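Side-chain contacts in cofilin (Streptomyces griseoflavus, PDB 5IVU), which probably binds actin, as a bacterial member of the ADF/cofilin family of actin-binding proteins: residues E15-L20 with W65-L70; N53-L58 with S126-E131. All coordinates share one frame; numbering follows the deposited sequence.

Overall arrangement
Contact 1 and contact 2 lie on the two faces of one mixed beta-sheet, with their centres about 16 Å apart. In contact 1 the helix bearing 15-20 packs on strand 64-72 from one side; in contact 2 the helix bearing 53-58 meets the loop and helix start of 126-131 on the other. The strand ties them together, for Val-67 turns to the first layer while Ala-66 and Tyr-68 turn to the second. There Ala-66 CB lies 3.7 Å from Phe-54 CE1, and Leu-70 CD1 lies 3.7 Å from His-130 NE2. Both contacts belong to the core of the ADF-homology fold, whose expected partner is actin.

Contact 1: E15-L20 with W65-L70; sequences ETYQQL and WAVYDL
The ring of Tyr-17 turns an edge to Val-67: the methyl CG1 sits near the ring plane, 3.7 Å from Tyr-17 CE1 and 4.0 Å from Tyr-17 CD1, and the two side chains cross at about a right angle. This is helix-on-sheet packing in the ADF-homology fold, where helix 11-21 lies on one face of the mixed sheet; segment 15-20 of that helix runs nearly parallel to segment 65-70 of strand 64-72, their axes 10.2 Å apart at an angle of 11°.

Tyrosine suits its place because it has two kinds of surface. With CG anti to the backbone N (chi1 174°), the far part of the ring reaches the strand; the carbon edge meets valine, while the hydroxyl at the far end donates a hydrogen bond to the carbonyl oxygen of Thr-114, so a polar atom of a buried residue is satisfied. Val-67, a beta-branched residue at home in a strand, points toward the helix and offers CG1 to two partners at once. The second is Leu-20, about one helical turn on from Tyr-17: Leu-20 CD2 lies 4.1 Å from Val-67 CG1, the two side chains meeting at a slant. Both Tyr-17 and Leu-20 also touch Leu-84 of strand 81-89, and Leu-20 packs on Ile-29 as well.

Asp-69 lies near the end of the strand at the centre of an inverse gamma turn. Its OD1 makes a weak hydrogen bond to Asn-82 ND2, and its aliphatic carbon packs against the leucine: Leu-20 CD2 rests 4.2 Å from Asp-69 CB.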
ATOM      1  N   GLU A  15      -9.624  -1.005  10.227  1.00 46.60           N
ATOM      2  CA  GLU A  15      -9.788   0.118  11.162  1.00 48.35           C
ATOM      3  C   GLU A  15      -8.892   1.290  10.815  1.00 44.66           C
ATOM      4  O   GLU A  15      -9.369   2.418  10.727  1.00 43.95           O
ATOM      5  CB  GLU A  15      -9.501  -0.307  12.610  1.00 53.13           C
ATOM      6  CG  GLU A  15     -10.601  -1.141  13.258  1.00 57.15           C
ATOM      7  CD  GLU A  15     -10.219  -1.675  14.637  1.00 61.02           C
ATOM      8  OE1 GLU A  15      -9.233  -1.191  15.240  1.00 66.58           O
ATOM      9  OE2 GLU A  15     -10.910  -2.591  15.121  1.00 62.50           O
ATOM     10  N   THR A  16      -7.602   1.015  10.621  1.00 41.30           N
ATOM     11  CA  THR A  16      -6.624   2.060  10.289  1.00 38.66           C
ATOM     12  C   THR A  16      -6.899   2.660   8.912  1.00 36.06           C
ATOM     13  O   THR A  16      -6.689   3.853   8.696  1.00 36.95           O
ATOM     14  CB  THR A  16      -5.176   1.532  10.329  1.00 38.32           C
ATOM     15  OG1 THR A  16      -4.981   0.764  11.515  1.00 39.36           O
ATOM     16  CG2 THR A  16      -4.173   2.674  10.332  1.00 39.29           C
ATOM     17  N   TYR A  17      -7.331   1.820   7.980  1.00 35.47           N
ATOM     18  CA  TYR A  17      -7.723   2.259   6.647  1.00 34.98           C
ATOM     19  C   TYR A  17      -8.937   3.179   6.720  1.00 36.27           C
ATOM     20  O   TYR A  17      -8.968   4.204   6.030  1.00 35.66           O
ATOM     21  CB  TYR A  17      -8.017   1.059   5.746  1.00 34.31           C
ATOM     22  CG  TYR A  17      -8.576   1.448   4.396  1.00 36.53           C
ATOM     23  CD1 TYR A  17      -7.806   2.173   3.474  1.00 36.23           C
ATOM     24  CD2 TYR A  17      -9.876   1.091   4.026  1.00 36.74           C
ATOM     25  CE1 TYR A  17      -8.323   2.526   2.231  1.00 36.78           C
ATOM     26  CE2 TYR A  17     -10.387   1.436   2.783  1.00 36.49           C
ATOM     27  CZ  TYR A  17      -9.605   2.154   1.896  1.00 35.89           C
ATOM     28  OH  TYR A  17     -10.094   2.508   0.673  1.00 37.73           O
ATOM     29  N   GLN A  18      -9.926   2.811   7.541  1.00 35.78           N
ATOM     30  CA  GLN A  18     -11.080   3.673   7.766  1.00 38.09           C
ATOM     31  C   GLN A  18     -10.648   5.003   8.368  1.00 39.40           C
ATOM     32  O   GLN A  18     -11.167   6.043   7.975  1.00 43.06           O
ATOM     33  CB  GLN A  18     -12.143   3.007   8.644  1.00 38.92           C
ATOM     34  CG  GLN A  18     -12.879   1.864   7.991  1.00 39.90           C
ATOM     35  CD  GLN A  18     -13.850   1.138   8.925  1.00 40.70           C
ATOM     36  OE1 GLN A  18     -13.665   1.080  10.146  1.00 45.06           O
ATOM     37  NE2 GLN A  18     -14.901   0.585   8.347  1.00 40.77           N
ATOM     38  N   GLN A  19      -9.673   4.981   9.275  1.00 39.15           N
ATOM     39  CA  GLN A  19      -9.102   6.213   9.834  1.00 42.05           C
ATOM     40  C   GLN A  19      -8.406   7.080   8.760  1.00 41.12           C
ATOM     41  O   GLN A  19      -8.593   8.301   8.713  1.00 38.55           O
ATOM     42  CB  GLN A  19      -8.125   5.884  10.959  1.00 46.02           C
ATOM     43  CG  GLN A  19      -7.786   7.073  11.848  1.00 51.82           C
ATOM     44  CD  GLN A  19      -6.529   6.862  12.683  1.00 57.70           C
ATOM     45  OE1 GLN A  19      -5.915   7.831  13.148  1.00 59.59           O
ATOM     46  NE2 GLN A  19      -6.131   5.596  12.867  1.00 57.76           N
ATOM     47  N   LEU A  20      -7.621   6.446   7.891  1.00 40.18           N
ATOM     48  CA  LEU A  20      -7.048   7.132   6.738  1.00 40.26           C
ATOM     49  C   LEU A  20      -8.150   7.751   5.878  1.00 42.44           C
ATOM     50  O   LEU A  20      -8.042   8.897   5.452  1.00 42.84           O
ATOM     51  CB  LEU A  20      -6.165   6.178   5.902  1.00 40.33           C
ATOM     52  CG  LEU A  20      -5.502   6.725   4.609  1.00 39.03           C
ATOM     53  CD1 LEU A  20      -4.091   6.183   4.406  1.00 38.19           C
ATOM     54  CD2 LEU A  20      -6.328   6.432   3.366  1.00 39.02           C
ATOM     55  N   TRP A  65       2.317  -4.487   0.980  1.00 34.27           N
ATOM     56  CA  TRP A  65       1.183  -3.756   0.418  1.00 32.77           C
ATOM     57  C   TRP A  65       1.124  -2.388   1.078  1.00 30.18           C
ATOM     58  O   TRP A  65       1.649  -2.195   2.171  1.00 29.30           O
ATOM     59  CB  TRP A  65      -0.146  -4.473   0.646  1.00 32.30           C
ATOM     60  CG  TRP A  65      -0.170  -5.907   0.244  1.00 32.60           C
ATOM     61  CD1 TRP A  65      -0.294  -6.404  -1.015  1.00 32.59           C
ATOM     62  CD2 TRP A  65      -0.105  -7.031   1.115  1.00 31.68           C
ATOM     63  NE1 TRP A  65      -0.289  -7.769  -0.983  1.00 33.03           N
ATOM     64  CE2 TRP A  65      -0.178  -8.182   0.315  1.00 32.66           C
ATOM     65  CE3 TRP A  65       0.007  -7.178   2.503  1.00 32.87           C
ATOM     66  CZ2 TRP A  65      -0.141  -9.474   0.848  1.00 33.30           C
ATOM     67  CZ3 TRP A  65       0.050  -8.467   3.039  1.00 32.85           C
ATOM     68  CH2 TRP A  65      -0.024  -9.595   2.205  1.00 32.89           C
ATOM     69  N   ALA A  66       0.484  -1.441   0.409  1.00 28.73           N
ATOM     70  CA  ALA A  66       0.272  -0.131   1.003  1.00 28.46           C
ATOM     71  C   ALA A  66      -0.980   0.493   0.466  1.00 29.42           C
ATOM     72  O   ALA A  66      -1.454   0.116  -0.604  1.00 29.47           O
ATOM     73  CB  ALA A  66       1.449   0.779   0.734  1.00 26.84           C
ATOM     74  N   VAL A  67      -1.509   1.447   1.225  1.00 29.75           N
ATOM     75  CA  VAL A  67      -2.530   2.360   0.732  1.00 29.77           C
ATOM     76  C   VAL A  67      -1.980   3.778   0.868  1.00 29.45           C
ATOM     77  O   VAL A  67      -1.375   4.112   1.884  1.00 29.36           O
ATOM     78  CB  VAL A  67      -3.861   2.194   1.484  1.00 29.42           C
ATOM     79  CG1 VAL A  67      -4.834   3.303   1.113  1.00 29.58           C
ATOM     80  CG2 VAL A  67      -4.463   0.838   1.150  1.00 29.52           C
ATOM     81  N   TYR A  68      -2.174   4.585  -0.178  1.00 29.19           N
ATOM     82  CA  TYR A  68      -1.705   5.961  -0.208  1.00 30.36           C
ATOM     83  C   TYR A  68      -2.855   6.865  -0.623  1.00 30.49           C
ATOM     84  O   TYR A  68      -3.541   6.587  -1.603  1.00 31.28           O
ATOM     85  CB  TYR A  68      -0.526   6.126  -1.192  1.00 30.28           C
ATOM     86  CG  TYR A  68       0.223   7.416  -0.957  1.00 29.79           C
ATOM     87  CD1 TYR A  68      -0.192   8.608  -1.557  1.00 30.10           C
ATOM     88  CD2 TYR A  68       1.320   7.459  -0.099  1.00 29.00           C
ATOM     89  CE1 TYR A  68       0.475   9.803  -1.323  1.00 29.38           C
ATOM     90  CE2 TYR A  68       1.995   8.644   0.139  1.00 28.02           C
ATOM     91  CZ  TYR A  68       1.568   9.818  -0.467  1.00 28.50           C
ATOM     92  OH  TYR A  68       2.222  11.007  -0.246  1.00 27.84           O
ATOM     93  N   ASP A  69      -3.060   7.942   0.128  1.00 31.70           N
ATOM     94  CA  ASP A  69      -4.102   8.910  -0.180  1.00 32.52           C
ATOM     95  C   ASP A  69      -3.505   9.926  -1.140  1.00 32.86           C
ATOM     96  O   ASP A  69      -2.982  10.956  -0.736  1.00 31.58           O
ATOM     97  CB  ASP A  69      -4.644   9.568   1.096  1.00 33.74           C
ATOM     98  CG  ASP A  69      -5.853  10.456   0.836  1.00 36.93           C
ATOM     99  OD1 ASP A  69      -6.575  10.250  -0.179  1.00 38.45           O
ATOM    100  OD2 ASP A  69      -6.078  11.387   1.641  1.00 38.91           O
ATOM    101  N   LEU A  70      -3.587   9.607  -2.426  1.00 34.25           N
ATOM    102  CA  LEU A  70      -2.901  10.353  -3.465  1.00 36.33           C
ATOM    103  C   LEU A  70      -3.677  11.599  -3.844  1.00 38.38           C
ATOM    104  O   LEU A  70      -4.823  11.508  -4.258  1.00 38.30           O
ATOM    105  CB  LEU A  70      -2.724   9.466  -4.699  1.00 38.13           C
ATOM    106  CG  LEU A  70      -1.781   9.957  -5.793  1.00 38.39           C
ATOM    107  CD1 LEU A  70      -0.332   9.844  -5.358  1.00 38.56           C
ATOM    108  CD2 LEU A  70      -2.026   9.158  -7.057  1.00 39.70           C
TER

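Contact 2: N53-L58 with S126-E131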
ATOM      1  N   ASN A  53       9.013  10.059   1.871  1.00 39.98           N
ATOM      2  CA  ASN A  53       8.896   9.250   3.099  1.00 41.89           C
ATOM      3  C   ASN A  53       8.173   7.926   2.858  1.00 41.08           C
ATOM      4  O   ASN A  53       8.512   6.909   3.478  1.00 39.45           O
ATOM      5  CB  ASN A  53       8.162  10.006   4.212  1.00 43.29           C
ATOM      6  CG  ASN A  53       9.052  11.009   4.923  1.00 45.17           C
ATOM      7  OD1 ASN A  53       9.622  11.907   4.304  1.00 47.82           O
ATOM      8  ND2 ASN A  53       9.195  10.838   6.228  1.00 45.42           N
ATOM      9  N   PHE A  54       7.170   7.952   1.974  1.00 39.10           N
ATOM     10  CA  PHE A  54       6.475   6.735   1.543  1.00 37.04           C
ATOM     11  C   PHE A  54       7.440   5.792   0.834  1.00 36.90           C
ATOM     12  O   PHE A  54       7.542   4.618   1.213  1.00 34.55           O
ATOM     13  CB  PHE A  54       5.292   7.077   0.633  1.00 36.61           C
ATOM     14  CG  PHE A  54       4.644   5.882  -0.005  1.00 35.26           C
ATOM     15  CD1 PHE A  54       4.190   4.819   0.771  1.00 34.63           C
ATOM     16  CD2 PHE A  54       4.453   5.835  -1.381  1.00 36.16           C
ATOM     17  CE1 PHE A  54       3.579   3.717   0.186  1.00 34.26           C
ATOM     18  CE2 PHE A  54       3.835   4.740  -1.973  1.00 36.56           C
ATOM     19  CZ  PHE A  54       3.401   3.676  -1.184  1.00 35.93           C
ATOM     20  N   LEU A  55       8.156   6.324  -0.161  1.00 36.59           N
ATOM     21  CA  LEU A  55       9.138   5.550  -0.912  1.00 39.17           C
ATOM     22  C   LEU A  55      10.221   4.938  -0.022  1.00 40.42           C
ATOM     23  O   LEU A  55      10.643   3.805  -0.265  1.00 41.46           O
ATOM     24  CB  LEU A  55       9.786   6.396  -2.003  1.00 39.99           C
ATOM     25  CG  LEU A  55       8.883   6.766  -3.184  1.00 41.68           C
ATOM     26  CD1 LEU A  55       9.632   7.655  -4.171  1.00 42.63           C
ATOM     27  CD2 LEU A  55       8.352   5.522  -3.890  1.00 41.43           C
ATOM     28  N   ALA A  56      10.612   5.660   1.030  1.00 41.68           N
ATOM     29  CA  ALA A  56      11.594   5.170   2.004  1.00 43.59           C
ATOM     30  C   ALA A  56      11.096   3.975   2.812  1.00 43.54           C
ATOM     31  O   ALA A  56      11.890   3.122   3.179  1.00 46.03           O
ATOM     32  CB  ALA A  56      12.026   6.293   2.949  1.00 44.35           C
ATOM     33  N   ASP A  57       9.797   3.920   3.096  1.00 44.90           N
ATOM     34  CA  ASP A  57       9.204   2.779   3.825  1.00 46.25           C
ATOM     35  C   ASP A  57       8.894   1.541   2.978  1.00 45.54           C
ATOM     36  O   ASP A  57       8.496   0.508   3.523  1.00 47.47           O
ATOM     37  CB  ASP A  57       7.943   3.220   4.573  1.00 47.81           C
ATOM     38  CG  ASP A  57       8.267   4.106   5.746  1.00 49.22           C
ATOM     39  OD1 ASP A  57       8.891   3.572   6.672  1.00 49.43           O
ATOM     40  OD2 ASP A  57       7.933   5.309   5.748  1.00 49.87           O
ATOM     41  N   LEU A  58       9.063   1.639   1.662  1.00 44.09           N
ATOM     42  CA  LEU A  58       9.007   0.470   0.790  1.00 43.02           C
ATOM     43  C   LEU A  58      10.397  -0.160   0.809  1.00 42.71           C
ATOM     44  O   LEU A  58      11.335   0.405   0.218  1.00 40.03           O
ATOM     45  CB  LEU A  58       8.622   0.873  -0.634  1.00 42.36           C
ATOM     46  CG  LEU A  58       7.238   1.512  -0.785  1.00 42.29           C
ATOM     47  CD1 LEU A  58       7.072   2.031  -2.201  1.00 43.48           C
ATOM     48  CD2 LEU A  58       6.130   0.527  -0.440  1.00 41.40           C
ATOM     49  N   SER A 126      11.021   2.898  -9.971  1.00 42.08           N
ATOM     50  CA  SER A 126      10.436   3.769 -11.014  1.00 44.93           C
ATOM     51  C   SER A 126       8.928   3.561 -11.206  1.00 45.62           C
ATOM     52  O   SER A 126       8.220   4.492 -11.599  1.00 45.28           O
ATOM     53  CB  SER A 126      11.125   3.563 -12.361  1.00 44.04           C
ATOM     54  OG  SER A 126      10.880   2.262 -12.865  1.00 46.80           O
ATOM     55  N   GLU A 127       8.457   2.345 -10.928  1.00 44.11           N
ATOM     56  CA  GLU A 127       7.042   2.003 -11.044  1.00 43.46           C
ATOM     57  C   GLU A 127       6.165   2.551  -9.908  1.00 39.93           C
ATOM     58  O   GLU A 127       4.953   2.607 -10.054  1.00 39.59           O
ATOM     59  CB  GLU A 127       6.883   0.488 -11.204  1.00 45.01           C
ATOM     60  CG  GLU A 127       7.475   0.019 -12.524  1.00 49.48           C
ATOM     61  CD  GLU A 127       7.471  -1.486 -12.721  1.00 54.65           C
ATOM     62  OE1 GLU A 127       7.147  -2.236 -11.780  1.00 54.82           O
ATOM     63  OE2 GLU A 127       7.836  -1.925 -13.832  1.00 59.01           O
ATOM     64  N   VAL A 128       6.777   2.960  -8.799  1.00 39.36           N
ATOM     65  CA  VAL A 128       6.069   3.629  -7.693  1.00 39.00           C
ATOM     66  C   VAL A 128       6.505   5.087  -7.486  1.00 40.22           C
ATOM     67  O   VAL A 128       6.103   5.713  -6.506  1.00 42.60           O
ATOM     68  CB  VAL A 128       6.191   2.835  -6.365  1.00 37.40           C
ATOM     69  CG1 VAL A 128       5.485   1.490  -6.499  1.00 37.13           C
ATOM     70  CG2 VAL A 128       7.651   2.635  -5.945  1.00 36.88           C
ATOM     71  N   ALA A 129       7.311   5.626  -8.405  1.00 40.55           N
ATOM     72  CA  ALA A 129       7.702   7.045  -8.384  1.00 42.13           C
ATOM     73  C   ALA A 129       6.472   7.915  -8.543  1.00 43.35           C
ATOM     74  O   ALA A 129       5.539   7.531  -9.251  1.00 41.79           O
ATOM     75  CB  ALA A 129       8.679   7.351  -9.509  1.00 42.35           C
ATOM     76  N   HIS A 130       6.485   9.081  -7.894  1.00 44.99           N
ATOM     77  CA  HIS A 130       5.285   9.899  -7.746  1.00 46.98           C
ATOM     78  C   HIS A 130       4.643  10.209  -9.090  1.00 47.47           C
ATOM     79  O   HIS A 130       3.442  10.003  -9.257  1.00 47.99           O
ATOM     80  CB  HIS A 130       5.579  11.191  -6.964  1.00 49.46           C
ATOM     81  CG  HIS A 130       4.369  11.814  -6.336  1.00 53.25           C
ATOM     82  ND1 HIS A 130       4.343  13.127  -5.918  1.00 55.66           N
ATOM     83  CD2 HIS A 130       3.145  11.308  -6.048  1.00 56.97           C
ATOM     84  CE1 HIS A 130       3.161  13.401  -5.395  1.00 56.51           C
ATOM     85  NE2 HIS A 130       2.412  12.317  -5.470  1.00 58.50           N
ATOM     86  N   GLU A 131       5.450  10.652 -10.049  1.00 49.60           N
ATOM     87  CA  GLU A 131       4.955  11.023 -11.382  1.00 54.90           C
ATOM     88  C   GLU A 131       4.275   9.849 -12.103  1.00 53.76           C
ATOM     89  O   GLU A 131       3.244  10.017 -12.756  1.00 47.58           O
ATOM     90  CB  GLU A 131       6.102  11.570 -12.242  1.00 63.19           C
ATOM     91  CG  GLU A 131       5.648  12.358 -13.477  1.00 72.86           C
ATOM     92  CD  GLU A 131       6.582  12.240 -14.694  1.00 80.76           C
ATOM     93  OE1 GLU A 131       7.604  11.508 -14.647  1.00 80.73           O
ATOM     94  OE2 GLU A 131       6.274  12.885 -15.726  1.00 87.07           O
TER
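Leu-55 and Val-128 meet by apolar contact, sliding past each other in opposite directions with Leu-55 CD2 3.6 Å from Val-128 CG2. The same valine methyl also receives Leu-58 CD1 at 3.8 Å, this time tip to tip. With chi1 of Val-128 at -65°, CG1 lies anti to the carbonyl carbon and CG2 stands between that carbon and the backbone N, which helps to present CG2 to both leucines. Leucines suit the other side because their long, branched ends can reach across from positions three residues apart. Val-87 and Trp-89 of strand 81-89 close in on the valine as well.

A second kind of contact involves the backbone. Leu-55 CD2 packs against the carbonyl oxygen of Val-128 at 3.5 Å, and that oxygen accepts a hydrogen bond from the Tyr-51 hydroxyl, so its polarity is met beside the hydrocarbon.

Aromatic packing extends the patch: Leu-58 CD1 lies over one face of the Phe-54 ring, toward its rim, and His-130 stacks on Tyr-51. Ala-129 occupies the N-cap position of helix 130-136, and the arrangement joins helix 51-57 to the approach to this C-terminal helix, both lying on one face of the ADF-homology fold's central sheet.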